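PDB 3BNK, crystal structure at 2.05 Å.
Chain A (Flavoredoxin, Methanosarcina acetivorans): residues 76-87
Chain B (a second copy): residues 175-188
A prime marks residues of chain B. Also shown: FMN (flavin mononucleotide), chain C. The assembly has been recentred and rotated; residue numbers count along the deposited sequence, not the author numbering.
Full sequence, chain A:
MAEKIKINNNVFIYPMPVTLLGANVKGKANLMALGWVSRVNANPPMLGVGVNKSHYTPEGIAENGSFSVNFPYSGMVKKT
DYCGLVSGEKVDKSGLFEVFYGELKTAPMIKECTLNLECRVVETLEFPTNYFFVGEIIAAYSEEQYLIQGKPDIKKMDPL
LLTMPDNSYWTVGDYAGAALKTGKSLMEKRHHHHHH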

ATOM      1  N   MET A  76       3.887   5.287  18.932  1.00 15.67           N
ATOM      2  CA  MET A  76       3.937   3.842  19.113  1.00 15.82           C
ATOM      3  C   MET A  76       5.051   3.207  18.278  1.00 16.19           C
ATOM      4  O   MET A  76       5.112   1.983  18.165  1.00 16.30           O
ATOM      5  N   VAL A  77       5.939   4.022  17.710  1.00 16.67           N
ATOM      6  CA  VAL A  77       6.964   3.509  16.780  1.00 16.84           C
ATOM      7  C   VAL A  77       7.824   2.387  17.338  1.00 16.54           C
ATOM      8  O   VAL A  77       8.173   1.454  16.603  1.00 15.73           O
ATOM      9  N   LYS A  78       8.182   2.494  18.622  1.00 16.43           N
ATOM     10  CA  LYS A  78       9.126   1.545  19.211  1.00 16.38           C
ATOM     11  C   LYS A  78       8.547   0.138  19.337  1.00 16.00           C
ATOM     12  O   LYS A  78       9.168  -0.829  18.884  1.00 14.71           O
ATOM     13  N   LYS A  79       7.370   0.041  19.955  1.00 16.64           N
ATOM     14  CA  LYS A  79       6.688  -1.243  20.113  1.00 17.94           C
ATOM     15  C   LYS A  79       6.304  -1.799  18.748  1.00 17.02           C
ATOM     16  O   LYS A  79       6.389  -3.004  18.522  1.00 17.84           O
ATOM     17  N   THR A  80       5.921  -0.910  17.839  1.00 16.92           N
ATOM     18  CA  THR A  80       5.603  -1.271  16.457  1.00 16.43           C
ATOM     19  C   THR A  80       6.794  -1.918  15.747  1.00 16.59           C
ATOM     20  O   THR A  80       6.652  -2.973  15.118  1.00 15.88           O
ATOM     21  N   ASP A  81       7.960  -1.284  15.844  1.00 15.85           N
ATOM     22  CA  ASP A  81       9.187  -1.843  15.262  1.00 15.85           C
ATOM     23  C   ASP A  81       9.593  -3.155  15.946  1.00 16.04           C
ATOM     24  O   ASP A  81      10.058  -4.083  15.276  1.00 15.42           O
ATOM     25  N   TYR A  82       9.443  -3.211  17.277  1.00 16.45           N
ATOM     26  CA  TYR A  82       9.628  -4.450  18.041  1.00 17.07           C
ATOM     27  C   TYR A  82       8.840  -5.619  17.443  1.00 17.16           C
ATOM     28  O   TYR A  82       9.388  -6.693  17.216  1.00 16.77           O
ATOM     29  N   CYS A  83       7.551  -5.387  17.183  1.00 17.20           N
ATOM     30  CA  CYS A  83       6.678  -6.365  16.506  1.00 17.13           C
ATOM     31  C   CYS A  83       7.119  -6.750  15.099  1.00 16.36           C
ATOM     32  O   CYS A  83       6.735  -7.809  14.591  1.00 16.65           O
ATOM     33  N   GLY A  84       7.915  -5.894  14.473  1.00 16.23           N
ATOM     34  CA  GLY A  84       8.530  -6.218  13.195  1.00 16.48           C
ATOM     35  C   GLY A  84       9.911  -6.849  13.279  1.00 16.19           C
ATOM     36  O   GLY A  84      10.563  -7.028  12.264  1.00 15.75           O
ATOM     37  N   LEU A  85      10.375  -7.165  14.486  1.00 16.73           N
ATOM     38  CA  LEU A  85      11.736  -7.703  14.662  1.00 17.42           C
ATOM     39  C   LEU A  85      11.722  -9.078  15.321  1.00 17.74           C
ATOM     40  O   LEU A  85      12.496  -9.976  14.962  1.00 18.88           O
ATOM     41  N   VAL A  86      10.828  -9.238  16.279  1.00 17.41           N
ATOM     42  CA  VAL A  86      10.721 -10.463  17.052  1.00 17.99           C
ATOM     43  C   VAL A  86       9.564 -11.324  16.473  1.00 17.67           C
ATOM     44  O   VAL A  86       8.576 -10.783  15.979  1.00 17.26           O
ATOM     45  N   SER A  87       9.717 -12.649  16.486  1.00 17.99           N
ATOM     46  CA  SER A  87       8.652 -13.561  16.030  1.00 17.86           C
ATOM     47  C   SER A  87       7.923 -14.197  17.202  1.00 18.62           C
ATOM     48  O   SER A  87       8.543 -14.555  18.205  1.00 18.16           O
TER
ATOM     49  N   TYR B 175      11.005  12.633   9.471  1.00 15.24           N
ATOM     50  CA  TYR B 175      11.567  11.353   9.887  1.00 15.08           C
ATOM     51  C   TYR B 175      10.982  11.034  11.251  1.00 14.82           C
ATOM     52  O   TYR B 175      10.751  11.937  12.045  1.00 14.85           O
ATOM     53  N   ALA B 176      10.727   9.757  11.511  1.00 14.69           N
ATOM     54  CA  ALA B 176      10.013   9.363  12.721  1.00 14.58           C
ATOM     55  C   ALA B 176      10.684   8.200  13.431  1.00 15.01           C
ATOM     56  O   ALA B 176      10.148   7.666  14.410  1.00 15.47           O
ATOM     57  N   GLY B 177      11.870   7.824  12.955  1.00 14.58           N
ATOM     58  CA  GLY B 177      12.642   6.757  13.584  1.00 14.77           C
ATOM     59  C   GLY B 177      13.260   5.800  12.586  1.00 14.69           C
ATOM     60  O   GLY B 177      12.910   5.808  11.396  1.00 15.70           O
ATOM     61  N   ALA B 178      14.174   4.975  13.087  1.00 14.87           N
ATOM     62  CA  ALA B 178      14.856   3.954  12.306  1.00 14.85           C
ATOM     63  C   ALA B 178      14.105   2.619  12.382  1.00 14.63           C
ATOM     64  O   ALA B 178      13.928   2.048  13.468  1.00 14.39           O
ATOM     65  N   ALA B 179      13.653   2.139  11.224  1.00 15.05           N
ATOM     66  CA  ALA B 179      12.919   0.868  11.125  1.00 15.33           C
ATOM     67  C   ALA B 179      13.885  -0.309  11.210  1.00 16.20           C
ATOM     68  O   ALA B 179      15.034  -0.184  10.783  1.00 15.88           O
ATOM     69  N   LEU B 180      13.427  -1.444  11.759  1.00 16.92           N
ATOM     70  CA  LEU B 180      14.295  -2.617  11.992  1.00 16.93           C
ATOM     71  C   LEU B 180      15.518  -2.206  12.824  1.00 17.68           C
ATOM     72  O   LEU B 180      16.671  -2.580  12.525  1.00 17.51           O
ATOM     73  N   LYS B 181      15.257  -1.397  13.847  1.00 17.59           N
ATOM     74  CA  LYS B 181      16.315  -0.778  14.629  1.00 17.89           C
ATOM     75  C   LYS B 181      15.830  -0.314  15.987  1.00 17.35           C
ATOM     76  O   LYS B 181      16.287  -0.830  17.009  1.00 17.63           O
ATOM     77  N   THR B 182      14.925   0.670  16.004  1.00 17.31           N
ATOM     78  CA  THR B 182      14.444   1.234  17.266  1.00 17.42           C
ATOM     79  C   THR B 182      13.851   0.174  18.192  1.00 17.37           C
ATOM     80  O   THR B 182      14.071   0.231  19.403  1.00 16.76           O
ATOM     81  N   GLY B 183      13.085  -0.762  17.622  1.00 16.98           N
ATOM     82  CA  GLY B 183      12.487  -1.859  18.382  1.00 17.58           C
ATOM     83  C   GLY B 183      13.483  -2.757  19.097  1.00 18.03           C
ATOM     84  O   GLY B 183      13.153  -3.364  20.121  1.00 18.37           O
ATOM     85  N   LYS B 184      14.713  -2.831  18.589  1.00 18.40           N
ATOM     86  CA  LYS B 184      15.780  -3.590  19.267  1.00 19.32           C
ATOM     87  C   LYS B 184      16.011  -3.128  20.710  1.00 19.33           C
ATOM     88  O   LYS B 184      16.481  -3.886  21.549  1.00 19.26           O
ATOM     89  N   SER B 185      15.649  -1.881  20.984  1.00 20.07           N
ATOM     90  CA  SER B 185      15.766  -1.281  22.318  1.00 21.20           C
ATOM     91  C   SER B 185      14.996  -2.047  23.388  1.00 22.12           C
ATOM     92  O   SER B 185      15.368  -2.003  24.559  1.00 22.00           O
ATOM     93  N   LEU B 186      13.927  -2.737  22.978  1.00 23.70           N
ATOM     94  CA  LEU B 186      13.074  -3.486  23.907  1.00 25.60           C
ATOM     95  C   LEU B 186      13.384  -4.979  23.969  1.00 27.22           C
ATOM     96  O   LEU B 186      12.802  -5.694  24.795  1.00 27.65           O
ATOM     97  N   MET B 187      14.296  -5.436  23.110  1.00 29.01           N
ATOM     98  CA  MET B 187      14.672  -6.855  23.015  1.00 31.74           C
ATOM     99  C   MET B 187      15.446  -7.413  24.214  1.00 32.97           C
ATOM    100  O   MET B 187      16.220  -6.695  24.853  1.00 33.32           O
ATOM    101  N   GLU B 188      15.202  -8.704  24.478  1.00 34.64           N
ATOM    102  CA  GLU B 188      15.769  -9.522  25.576  1.00 36.44           C
ATOM    103  C   GLU B 188      15.735  -8.894  26.961  1.00 36.53           C
ATOM    104  O   GLU B 188      16.066  -9.553  27.952  1.00 36.93           O
TER

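A buried carboxylate can organise an interface by accepting hydrogen bonds from several backbone amides of the partner chain, and the flavoredoxin dimer offers a compact example. Asp81 points from its helix toward chain B with chi1 at -157° (t), a setting that carries its carboxylate into the turn between strand and 3-10 segment. There Asp81 OD1 accepts a hydrogen bond from Leu180′ N at 2.7 Å, while Asp81 OD2 accepts two, from Lys181′ N at 2.8 Å and Gly183′ N at 2.9 Å. The turn in turn braces itself: Thr182′, chi1 -48° (m), gives its OG1 proton to Ala178′ O at 2.9 Å.

So tight an approach depends on glycine. The CA atoms of Tyr82 and Gly183′ lie 3.9 Å apart, and a CB on Gly183′ would clash with Tyr82 N, Asp81 C and Leu85 CD1.

Apolar contacts extend the interface beyond this polar centre. Leu85 (m, t) points toward chain B; its CD1 reaches Lys184′ N at 3.4 Å, and its CD2 lies 4.1 Å from Leu180′ CD2. The CA-to-CB bond of Leu180′ points away, yet its m, t rotamer brings the end of the chain back, so that CD2 also sits 3.7 Å from FMN C8M. Tyr82, chi1 t, leaves its helix sideways and presents its ring edge to Met187′, with CE1 3.5 Å from CG. Water 1 accepts a hydrogen bond from Glu188′ N at 2.9 Å and makes a weak one with Tyr82 OH at 3.3 Å.

Lys78 starts sideways, but its t, t, m, t chain runs along the partner: CG lies 3.7 Å from Leu186′ CD1 and CE 3.8 Å from Thr182′ CG2. Its aliphatic length thus serves as packing surface. Leu186′ (m, t) points toward chain A, and its CD1 also approaches Lys79 CG at 3.9 Å.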

ATOM      1  CB  MET A  76       2.577   3.205  18.737  1.00 16.21           C
ATOM      2  CG  MET A  76       1.399   3.547  19.656  1.00 16.17           C
ATOM      3  SD  MET A  76      -0.212   2.855  19.110  1.00 15.40           S
ATOM      4  CE  MET A  76       0.085   1.105  19.274  1.00 16.18           C
ATOM      5  CB  VAL A  77       7.925   4.602  16.212  1.00 16.95           C
ATOM      6  CG1 VAL A  77       7.224   5.453  15.243  1.00 19.21           C
ATOM      7  CG2 VAL A  77       8.556   5.462  17.327  1.00 16.87           C
ATOM      8  CB  LYS A  78       9.665   2.016  20.555  1.00 15.94           C
ATOM      9  CG  LYS A  78      10.787   1.118  21.096  1.00 16.02           C
ATOM     10  CD  LYS A  78      11.406   1.691  22.359  1.00 15.90           C
ATOM     11  CE  LYS A  78      12.197   2.949  22.050  1.00 16.39           C
ATOM     12  NZ  LYS A  78      13.047   3.394  23.204  1.00 17.60           N
ATOM     13  CB  LYS A  79       5.469  -1.135  21.037  1.00 17.79           C
ATOM     14  CG  LYS A  79       5.792  -1.142  22.532  1.00 19.37           C
ATOM     15  CD  LYS A  79       4.570  -0.667  23.348  1.00 20.70           C
ATOM     16  CE  LYS A  79       4.964  -0.223  24.750  1.00 26.24           C
ATOM     17  NZ  LYS A  79       4.118   0.923  25.284  1.00 29.68           N
ATOM     18  CB  THR A  80       5.090  -0.048  15.661  1.00 16.34           C
ATOM     19  OG1 THR A  80       3.921   0.471  16.301  1.00 15.50           O
ATOM     20  CG2 THR A  80       4.754  -0.419  14.212  1.00 16.54           C
ATOM     21  CB  ASP A  81      10.330  -0.833  15.365  1.00 15.50           C
ATOM     22  CG  ASP A  81      11.425  -1.075  14.346  1.00 16.62           C
ATOM     23  OD1 ASP A  81      11.129  -1.170  13.126  1.00 17.52           O
ATOM     24  OD2 ASP A  81      12.596  -1.122  14.761  1.00 16.42           O
ATOM     25  CB  TYR A  82       9.222  -4.241  19.494  1.00 17.79           C
ATOM     26  CG  TYR A  82       9.488  -5.435  20.380  1.00 19.20           C
ATOM     27  CD1 TYR A  82      10.796  -5.861  20.619  1.00 19.41           C
ATOM     28  CD2 TYR A  82       8.438  -6.143  20.974  1.00 18.95           C
ATOM     29  CE1 TYR A  82      11.057  -6.951  21.422  1.00 20.00           C
ATOM     30  CE2 TYR A  82       8.696  -7.253  21.790  1.00 18.95           C
ATOM     31  CZ  TYR A  82      10.010  -7.650  22.001  1.00 19.38           C
ATOM     32  OH  TYR A  82      10.307  -8.738  22.799  1.00 19.94           O
ATOM     33  CB  CYS A  83       5.244  -5.846  16.473  1.00 16.77           C
ATOM     34  SG  CYS A  83       4.511  -5.907  18.085  1.00 18.85           S
ATOM     35  CB  LEU A  85      12.585  -6.736  15.509  1.00 17.24           C
ATOM     36  CG  LEU A  85      13.229  -5.535  14.818  1.00 17.79           C
ATOM     37  CD1 LEU A  85      13.436  -4.393  15.826  1.00 17.63           C
ATOM     38  CD2 LEU A  85      14.550  -5.939  14.185  1.00 17.49           C
ATOM     39  CB  VAL A  86      10.525 -10.068  18.539  1.00 18.11           C
ATOM     40  CG1 VAL A  86       9.700 -11.036  19.274  1.00 19.54           C
ATOM     41  CG2 VAL A  86      11.893  -9.837  19.233  1.00 18.91           C
ATOM     42  CB  SER A  87       9.208 -14.668  15.132  1.00 18.15           C
ATOM     43  OG  SER A  87       8.188 -15.609  14.802  1.00 16.42           O
TER
ATOM     44  CB  TYR B 175      13.081  11.480   9.973  1.00 14.69           C
ATOM     45  CG  TYR B 175      13.871  10.221  10.243  1.00 14.30           C
ATOM     46  CD1 TYR B 175      14.354   9.444   9.192  1.00 15.25           C
ATOM     47  CD2 TYR B 175      14.188   9.836  11.546  1.00 14.24           C
ATOM     48  CE1 TYR B 175      15.136   8.295   9.428  1.00 15.81           C
ATOM     49  CE2 TYR B 175      14.964   8.693  11.790  1.00 14.98           C
ATOM     50  CZ  TYR B 175      15.433   7.927  10.722  1.00 14.80           C
ATOM     51  OH  TYR B 175      16.206   6.797  10.953  1.00 13.60           O
ATOM     52  CB  ALA B 176       8.525   9.040  12.390  1.00 15.10           C
ATOM     53  CB  ALA B 178      16.306   3.792  12.793  1.00 14.56           C
ATOM     54  CB  ALA B 179      12.144   0.820   9.829  1.00 15.45           C
ATOM     55  CB  LEU B 180      14.725  -3.248  10.657  1.00 17.41           C
ATOM     56  CG  LEU B 180      13.645  -3.910   9.780  1.00 16.52           C
ATOM     57  CD1 LEU B 180      14.236  -4.334   8.464  1.00 16.39           C
ATOM     58  CD2 LEU B 180      13.036  -5.100  10.500  1.00 15.46           C
ATOM     59  CB  LYS B 181      16.952   0.391  13.864  1.00 18.19           C
ATOM     60  CG  LYS B 181      17.964   1.200  14.697  1.00 19.57           C
ATOM     61  CD  LYS B 181      19.231   0.442  14.960  1.00 21.72           C
ATOM     62  CE  LYS B 181      20.096   0.397  13.698  1.00 23.93           C
ATOM     63  NZ  LYS B 181      21.425  -0.207  14.013  1.00 25.07           N
ATOM     64  CB  THR B 182      13.398   2.356  17.078  1.00 17.42           C
ATOM     65  OG1 THR B 182      13.866   3.297  16.111  1.00 21.72           O
ATOM     66  CG2 THR B 182      13.177   3.089  18.372  1.00 15.65           C
ATOM     67  CB  LYS B 184      17.093  -3.530  18.472  1.00 19.88           C
ATOM     68  CG  LYS B 184      17.023  -4.252  17.136  1.00 20.82           C
ATOM     69  CD  LYS B 184      18.375  -4.315  16.449  1.00 23.82           C
ATOM     70  CE  LYS B 184      18.238  -5.040  15.117  1.00 27.43           C
ATOM     71  NZ  LYS B 184      19.486  -4.970  14.292  1.00 30.62           N
ATOM     72  CB  SER B 185      15.268   0.163  22.286  1.00 20.40           C
ATOM     73  OG  SER B 185      16.024   0.942  21.387  1.00 20.82           O
ATOM     74  CB  LEU B 186      11.592  -3.286  23.563  1.00 25.19           C
ATOM     75  CG  LEU B 186      11.056  -1.852  23.494  1.00 25.03           C
ATOM     76  CD1 LEU B 186       9.631  -1.845  22.935  1.00 22.72           C
ATOM     77  CD2 LEU B 186      11.134  -1.151  24.865  1.00 24.16           C
ATOM     78  CB  MET B 187      15.411  -7.139  21.704  1.00 30.98           C
ATOM     79  CG  MET B 187      14.466  -7.293  20.525  1.00 31.54           C
ATOM     80  SD  MET B 187      15.232  -7.225  18.897  1.00 33.57           S
ATOM     81  CE  MET B 187      16.028  -8.824  18.776  1.00 33.85           C
ATOM     82  CB  GLU B 188      17.179 -10.050  25.245  1.00 36.54           C
ATOM     83  CG  GLU B 188      17.200 -11.412  24.518  1.00 38.01           C
ATOM     84  CD  GLU B 188      18.478 -12.239  24.772  1.00 38.56           C
ATOM     85  OE1 GLU B 188      19.090 -12.130  25.869  1.00 40.71           O
ATOM     86  OE2 GLU B 188      18.867 -13.017  23.866  1.00 41.52           O
TER
HETATM   87  N1  FMN C1001       6.853  -8.944   6.852  1.00 15.20           N
HETATM   88  C2  FMN C1001       5.980  -9.367   5.887  1.00 14.95           C
HETATM   89  O2  FMN C1001       5.939 -10.569   5.657  1.00 15.16           O
HETATM   90  N3  FMN C1001       5.178  -8.441   5.216  1.00 14.82           N
HETATM   91  C4  FMN C1001       5.260  -7.091   5.543  1.00 14.50           C
HETATM   92  O4  FMN C1001       4.528  -6.267   5.000  1.00 11.92           O
HETATM   93  C4A FMN C1001       6.156  -6.665   6.535  1.00 15.29           C
HETATM   94  N5  FMN C1001       6.257  -5.327   6.856  1.00 14.73           N
HETATM   95  C5A FMN C1001       7.133  -4.909   7.838  1.00 15.54           C
HETATM   96  C6  FMN C1001       7.204  -3.552   8.153  1.00 14.54           C
HETATM   97  C7  FMN C1001       8.077  -3.107   9.153  1.00 15.09           C
HETATM   98  C7M FMN C1001       7.831  -1.743   9.742  1.00 13.30           C
HETATM   99  C8  FMN C1001       8.889  -4.038   9.823  1.00 15.50           C
HETATM  100  C8M FMN C1001       9.711  -3.642  11.019  1.00 16.34           C
HETATM  101  C9  FMN C1001       8.822  -5.396   9.496  1.00 15.35           C
HETATM  102  C9A FMN C1001       7.939  -5.848   8.509  1.00 15.73           C
HETATM  103  N10 FMN C1001       7.847  -7.210   8.175  1.00 15.40           N
HETATM  104  C10 FMN C1001       6.955  -7.604   7.192  1.00 14.86           C
HETATM  105  C1' FMN C1001       8.621  -8.271   8.905  1.00 13.78           C
HETATM  106  C2' FMN C1001       7.790  -8.864  10.048  1.00 13.62           C
HETATM  107  O2' FMN C1001       7.009  -7.836  10.620  1.00 12.04           O
HETATM  108  C3' FMN C1001       8.698  -9.489  11.109  1.00 13.66           C
HETATM  109  O3' FMN C1001       9.511 -10.501  10.542  1.00 14.50           O
HETATM  110  C4' FMN C1001       7.982 -10.039  12.345  1.00 13.75           C
HETATM  111  O4' FMN C1001       8.978 -10.293  13.324  1.00 14.10           O
HETATM  112  C5' FMN C1001       7.200 -11.320  12.055  1.00 13.17           C
HETATM  113  O5' FMN C1001       6.727 -11.838  13.278  1.00 15.56           O
HETATM  114  P   FMN C1001       5.903 -13.218  13.403  1.00 14.93           P
HETATM  115  O1P FMN C1001       6.916 -14.281  13.074  1.00 15.10           O
HETATM  116  O2P FMN C1001       4.786 -13.309  12.403  1.00 12.90           O
HETATM  117  O3P FMN C1001       5.368 -13.294  14.817  1.00 13.41           O
HETATM  118  O   HOH W   1      13.300 -10.135  22.781  1.00 17.28           O